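Long-range contacts in ThiJ/PfpI family protein (Pseudomonas syringae pv. tomato, PDB 3EWN), which is of unknown function but belongs to the DJ-1/PfpI family, a branch of the class I glutamine amidotransferase-like superfamily: residues A[23-28]-A[51-56]; A[84-89]-A[117-122]. All coordinates share one frame; numbering follows the deposited sequence.

Contact 1 of 2, residues A[23-28]-A[51-56]; sequences DEQIAM and GAKIYI
Y55 and Q25 meet through their polar ends: the phenol OH donates to Q25 OE1 at 2.6 Å, and this oxygen lies at the ring's edge, in its plane. CG of Q25 is anti to its carbonyl carbon (chi1 -61°) and the chain bends at the next torsion; the amide and ring planes lie 45° apart. NE2 makes a weak bond to D23 O and lies 3.8 Å from K53 CD, where the extended lysine runs beside the glutamine.

The backbones form a parallel ladder. I26 pairs through both its N, to K53 O, and its O, from Y55 N at 2.7 Å, while M28 N reaches Y55 O. E24 O accepts K53 N at 2.9 Å and also a water, which donates to G51 O. G51 has a positive phi (93°) that glycine tolerates readily.

Apolar contacts fill the opposite face. M28 SE lies 3.8 Å from I54 CG2, and F46 of helix 36-46 packs on I26 and M28, as expected in a beta-alpha-beta unit. Nearby, E24 OE1 approaches A52 CB while OE2 pairs with R190.

Amide, hydroxyl and lysine thus suit the more solvent-accessible face; branched isoleucines and a flexible methionine (here selenomethionine) suit the apolar face, which helix 36-46 partly covers.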
loop_
_atom_site.group_PDB
_atom_site.type_symbol
_atom_site.label_atom_id
_atom_site.label_comp_id
_atom_site.label_asym_id
_atom_site.label_seq_id
_atom_site.Cartn_x
_atom_site.Cartn_y
_atom_site.Cartn_z
ATOM N N ASP A 23 -21.026 2.657 -10.406
ATOM C CA ASP A 23 -20.860 1.572 -11.368
ATOM C C ASP A 23 -19.584 1.753 -12.183
ATOM O O ASP A 23 -19.527 1.384 -13.357
ATOM C CB ASP A 23 -22.070 1.528 -12.301
ATOM C CG ASP A 23 -22.142 2.735 -13.220
ATOM O OD1 ASP A 23 -21.843 3.858 -12.762
ATOM O OD2 ASP A 23 -22.509 2.561 -14.400
ATOM N N GLU A 24 -18.557 2.312 -11.550
ATOM C CA GLU A 24 -17.292 2.552 -12.231
ATOM C C GLU A 24 -16.593 1.277 -12.695
ATOM O O GLU A 24 -16.652 0.238 -12.036
ATOM C CB GLU A 24 -16.332 3.335 -11.323
ATOM C CG GLU A 24 -16.833 4.713 -10.910
ATOM C CD GLU A 24 -17.597 4.703 -9.597
ATOM O OE1 GLU A 24 -17.959 3.612 -9.104
ATOM O OE2 GLU A 24 -17.841 5.801 -9.054
ATOM N N GLN A 25 -15.932 1.377 -13.843
ATOM C CA GLN A 25 -15.168 0.275 -14.419
ATOM C C GLN A 25 -13.734 0.773 -14.324
ATOM O O GLN A 25 -13.358 1.711 -15.020
ATOM C CB GLN A 25 -15.547 0.063 -15.884
ATOM C CG GLN A 25 -17.009 -0.288 -16.100
ATOM C CD GLN A 25 -17.402 -1.571 -15.404
ATOM O OE1 GLN A 25 -16.731 -2.594 -15.542
ATOM N NE2 GLN A 25 -18.501 -1.529 -14.654
ATOM N N ILE A 26 -12.940 0.136 -13.472
ATOM C CA ILE A 26 -11.568 0.562 -13.237
ATOM C C ILE A 26 -10.545 -0.500 -13.609
ATOM O O ILE A 26 -10.541 -1.591 -13.038
ATOM C CB ILE A 26 -11.397 0.939 -11.742
ATOM C CG1 ILE A 26 -12.374 2.066 -11.388
ATOM C CG2 ILE A 26 -9.965 1.350 -11.451
ATOM C CD1 ILE A 26 -12.549 2.306 -9.897
ATOM N N ALA A 27 -9.677 -0.179 -14.565
ATOM C CA ALA A 27 -8.645 -1.119 -14.990
ATOM C C ALA A 27 -7.281 -0.678 -14.468
ATOM O O ALA A 27 -6.834 0.437 -14.737
ATOM C CB ALA A 27 -8.614 -1.218 -16.516
HETATM N N MSE A 28 -6.623 -1.567 -13.729
HETATM C CA MSE A 28 -5.311 -1.281 -13.165
HETATM C C MSE A 28 -4.280 -2.242 -13.746
HETATM O O MSE A 28 -4.339 -3.447 -13.521
HETATM C CB MSE A 28 -5.370 -1.411 -11.641
HETATM C CG MSE A 28 -6.482 -0.560 -11.008
HETATM SE SE MSE A 28 -6.585 -0.633 -9.086
HETATM C CE MSE A 28 -5.282 0.694 -8.656
ATOM N N GLY A 51 -19.975 -0.842 -5.497
ATOM C CA GLY A 51 -20.548 -1.028 -6.819
ATOM C C GLY A 51 -19.550 -0.995 -7.962
ATOM O O GLY A 51 -19.855 -1.438 -9.071
ATOM N N ALA A 52 -18.358 -0.471 -7.700
ATOM C CA ALA A 52 -17.336 -0.380 -8.727
ATOM C C ALA A 52 -16.711 -1.737 -8.987
ATOM O O ALA A 52 -16.634 -2.584 -8.091
ATOM C CB ALA A 52 -16.260 0.615 -8.309
ATOM N N LYS A 53 -16.279 -1.938 -10.226
ATOM C CA LYS A 53 -15.629 -3.177 -10.622
ATOM C C LYS A 53 -14.183 -2.857 -10.968
ATOM O O LYS A 53 -13.912 -2.032 -11.838
ATOM C CB LYS A 53 -16.335 -3.786 -11.834
ATOM C CG LYS A 53 -17.770 -4.199 -11.546
ATOM C CD LYS A 53 -18.420 -4.829 -12.758
ATOM C CE LYS A 53 -19.847 -5.260 -12.446
ATOM N NZ LYS A 53 -20.458 -5.986 -13.593
ATOM N N ILE A 54 -13.255 -3.498 -10.267
ATOM C CA ILE A 54 -11.832 -3.274 -10.508
ATOM C C ILE A 54 -11.225 -4.457 -11.253
ATOM O O ILE A 54 -11.428 -5.612 -10.873
ATOM C CB ILE A 54 -11.061 -3.090 -9.184
ATOM C CG1 ILE A 54 -11.591 -1.867 -8.436
ATOM C CG2 ILE A 54 -9.569 -2.924 -9.468
ATOM C CD1 ILE A 54 -11.012 -1.704 -7.041
ATOM N N TYR A 55 -10.485 -4.167 -12.317
ATOM C CA TYR A 55 -9.836 -5.206 -13.104
ATOM C C TYR A 55 -8.321 -5.080 -12.963
ATOM O O TYR A 55 -7.763 -4.007 -13.192
ATOM C CB TYR A 55 -10.220 -5.060 -14.577
ATOM C CG TYR A 55 -11.712 -5.059 -14.820
ATOM C CD1 TYR A 55 -12.417 -6.252 -14.948
ATOM C CD2 TYR A 55 -12.423 -3.861 -14.886
ATOM C CE1 TYR A 55 -13.803 -6.256 -15.137
ATOM C CE2 TYR A 55 -13.809 -3.854 -15.073
ATOM C CZ TYR A 55 -14.489 -5.054 -15.197
ATOM O OH TYR A 55 -15.855 -5.056 -15.376
ATOM N N ILE A 56 -7.666 -6.167 -12.562
ATOM C CA ILE A 56 -6.211 -6.186 -12.425
ATOM C C ILE A 56 -5.751 -6.777 -13.755
ATOM O O ILE A 56 -5.781 -7.990 -13.951
ATOM C CB ILE A 56 -5.784 -7.079 -11.243
ATOM C CG1 ILE A 56 -6.511 -6.624 -9.972
ATOM C CG2 ILE A 56 -4.278 -6.998 -11.033
ATOM C CD1 ILE A 56 -6.278 -5.152 -9.604
HETATM O O HOH W 1 -19.395 -1.230 -11.759
#

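Contact 2 of 2, residues A[84-89]-A[117-122]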
loop_
_atom_site.group_PDB
_atom_site.type_symbol
_atom_site.label_atom_id
_atom_site.label_comp_id
_atom_site.label_asym_id
_atom_site.label_seq_id
_atom_site.Cartn_x
_atom_site.Cartn_y
_atom_site.Cartn_z
ATOM N N ASP A 84 -14.519 0.031 -22.759
ATOM C CA ASP A 84 -14.767 1.378 -22.248
ATOM C C ASP A 84 -14.636 1.377 -20.730
ATOM O O ASP A 84 -15.357 0.662 -20.038
ATOM C CB ASP A 84 -16.163 1.855 -22.656
ATOM C CG ASP A 84 -16.367 1.848 -24.161
ATOM O OD1 ASP A 84 -15.373 1.731 -24.909
ATOM O OD2 ASP A 84 -17.528 1.970 -24.599
ATOM N N LEU A 85 -13.718 2.192 -20.219
ATOM C CA LEU A 85 -13.455 2.263 -18.785
ATOM C C LEU A 85 -13.708 3.629 -18.165
ATOM O O LEU A 85 -13.664 4.652 -18.847
ATOM C CB LEU A 85 -11.994 1.893 -18.526
ATOM C CG LEU A 85 -11.522 0.530 -19.034
ATOM C CD1 LEU A 85 -10.000 0.518 -19.136
ATOM C CD2 LEU A 85 -12.020 -0.561 -18.102
ATOM N N THR A 86 -13.969 3.634 -16.861
ATOM C CA THR A 86 -14.162 4.883 -16.139
ATOM C C THR A 86 -12.751 5.373 -15.840
ATOM O O THR A 86 -12.444 6.560 -15.967
ATOM C CB THR A 86 -14.891 4.657 -14.804
ATOM O OG1 THR A 86 -16.126 3.974 -15.049
ATOM C CG2 THR A 86 -15.171 5.988 -14.118
ATOM N N VAL A 87 -11.889 4.434 -15.455
ATOM C CA VAL A 87 -10.503 4.756 -15.133
ATOM C C VAL A 87 -9.491 3.746 -15.662
ATOM O O VAL A 87 -9.678 2.539 -15.536
ATOM C CB VAL A 87 -10.288 4.846 -13.605
ATOM C CG1 VAL A 87 -8.827 5.182 -13.311
ATOM C CG2 VAL A 87 -11.208 5.891 -13.002
ATOM N N LEU A 88 -8.422 4.258 -16.266
ATOM C CA LEU A 88 -7.329 3.421 -16.758
ATOM C C LEU A 88 -6.187 3.853 -15.850
ATOM O O LEU A 88 -5.959 5.047 -15.680
ATOM C CB LEU A 88 -6.990 3.741 -18.216
ATOM C CG LEU A 88 -5.785 2.986 -18.803
ATOM C CD1 LEU A 88 -6.007 1.470 -18.734
ATOM C CD2 LEU A 88 -5.569 3.423 -20.238
ATOM N N PHE A 89 -5.475 2.895 -15.263
ATOM C CA PHE A 89 -4.400 3.225 -14.329
ATOM C C PHE A 89 -3.139 2.401 -14.527
ATOM O O PHE A 89 -3.212 1.209 -14.810
ATOM C CB PHE A 89 -4.906 3.012 -12.895
ATOM C CG PHE A 89 -3.822 3.048 -11.850
ATOM C CD1 PHE A 89 -3.475 4.242 -11.225
ATOM C CD2 PHE A 89 -3.147 1.885 -11.493
ATOM C CE1 PHE A 89 -2.473 4.276 -10.255
ATOM C CE2 PHE A 89 -2.141 1.907 -10.527
ATOM C CZ PHE A 89 -1.804 3.105 -9.906
ATOM N N ALA A 117 -11.165 5.933 -22.232
ATOM C CA ALA A 117 -11.295 6.015 -20.780
ATOM C C ALA A 117 -11.698 7.410 -20.314
ATOM O O ALA A 117 -11.204 8.411 -20.831
ATOM C CB ALA A 117 -9.978 5.599 -20.114
ATOM N N LYS A 118 -12.594 7.475 -19.334
ATOM C CA LYS A 118 -13.044 8.762 -18.806
ATOM C C LYS A 118 -11.872 9.453 -18.111
ATOM O O LYS A 118 -11.698 10.671 -18.211
ATOM C CB LYS A 118 -14.199 8.554 -17.822
ATOM C CG LYS A 118 -14.892 9.842 -17.406
ATOM C CD LYS A 118 -16.093 9.576 -16.502
ATOM C CE LYS A 118 -16.770 10.882 -16.094
ATOM N NZ LYS A 118 -17.937 10.671 -15.189
ATOM N N TYR A 119 -11.067 8.662 -17.410
ATOM C CA TYR A 119 -9.897 9.178 -16.710
ATOM C C TYR A 119 -8.687 8.322 -17.052
ATOM O O TYR A 119 -8.775 7.097 -17.075
ATOM C CB TYR A 119 -10.110 9.143 -15.198
ATOM C CG TYR A 119 -11.232 10.024 -14.700
ATOM C CD1 TYR A 119 -11.046 11.396 -14.517
ATOM C CD2 TYR A 119 -12.483 9.484 -14.406
ATOM C CE1 TYR A 119 -12.080 12.206 -14.051
ATOM C CE2 TYR A 119 -13.522 10.284 -13.938
ATOM C CZ TYR A 119 -13.312 11.640 -13.764
ATOM O OH TYR A 119 -14.338 12.430 -13.300
ATOM N N ILE A 120 -7.565 8.985 -17.325
ATOM C CA ILE A 120 -6.304 8.323 -17.642
ATOM C C ILE A 120 -5.406 8.689 -16.468
ATOM O O ILE A 120 -5.111 9.864 -16.240
ATOM C CB ILE A 120 -5.730 8.857 -18.966
ATOM C CG1 ILE A 120 -6.658 8.443 -20.114
ATOM C CG2 ILE A 120 -4.313 8.338 -19.179
ATOM C CD1 ILE A 120 -6.251 8.983 -21.470
ATOM N N THR A 121 -4.972 7.683 -15.723
ATOM C CA THR A 121 -4.186 7.941 -14.527
ATOM C C THR A 121 -2.975 7.044 -14.342
ATOM O O THR A 121 -2.836 6.014 -14.996
ATOM C CB THR A 121 -5.071 7.779 -13.283
ATOM O OG1 THR A 121 -5.432 6.398 -13.146
ATOM C CG2 THR A 121 -6.350 8.606 -13.419
ATOM N N SER A 122 -2.109 7.446 -13.421
ATOM C CA SER A 122 -0.914 6.679 -13.104
ATOM C C SER A 122 -0.314 7.230 -11.826
ATOM O O SER A 122 -0.671 8.320 -11.372
ATOM C CB SER A 122 0.123 6.780 -14.231
ATOM O OG SER A 122 0.691 8.082 -14.307
#
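The carbonyl oxygen of L88 is gripped twice by T121, whose backbone N donates at 2.8 Å and whose OG1 donates at 2.9 Å. The two residues sit on neighbouring parallel strands in the interior of the sheet of this alpha/beta fold, joined by a connection that carries helices 95-100 and 104-114. The amide arrives nearly along the C=O axis, whereas the hydroxyl comes in from well off it, at a C=O...OG1 angle of 127° and tilted from the carbonyl plane. A chi1 of 68° makes this possible by placing OG1 between T121's own N and carbonyl carbon, the crowded position. Threonine suits the site because its hydroxyl is satisfied by the main chain in buried surroundings.

The same OG1 also meets apolar neighbours. T121 OG1 lies 3.4 Å from F89 CB and at the edge of the F89 ring, in plane, the T121 and F89 side chains crossing at about a right angle; V87 CG1 is 3.6 Å from T121 OG1. On this face V87 CG2 meets Y119 CD2 at 4.1 Å, and M185 and F181 of helix 177-189 pack over V87 and T121. The OH of Y119 is hydrogen-bonded to E188 of helix 177-189.

At the start of the strands the pairing is less regular. T86 and K118 both take helix-like backbone angles, so L85 O and T86 O in succession accept from K118 N and Y119 N. The second bond is markedly bent (131° at the hydrogen), and T86 O also lies at the rim of the Y119 ring, 3.3 Å from CD2. The K118 side chain is extended and its end leads away from the contact, as befits a lysine at the exposed end of the pair, while its CB lies close to T86 O. Before the strand, A117 is small enough for its CB to come within 4.0 Å of L88 CB.

In the fold
Both contacts join parallel neighbours of one sheet, and strands 25-29 and 87-90 are themselves adjacent in it, so the two share a continuous run: Q25 O lies 2.7 Å from T86 N, a probable hydrogen bond. Contact 1 lies nearer the surface, partly buried, and there I56 packs on L70 of the second subunit. Contact 2 is largely buried, and no other chain touches it. The chemistry follows: a glutamine, a lysine and a tyrosine interact at the partly exposed side of contact 1, whereas in contact 2 the buried T121 hydroxyl is satisfied by a main-chain carbonyl of the neighbouring strand. Helix 36-46 covers one face of contact 1; helices 177-189 and 126-132 cover contact 2.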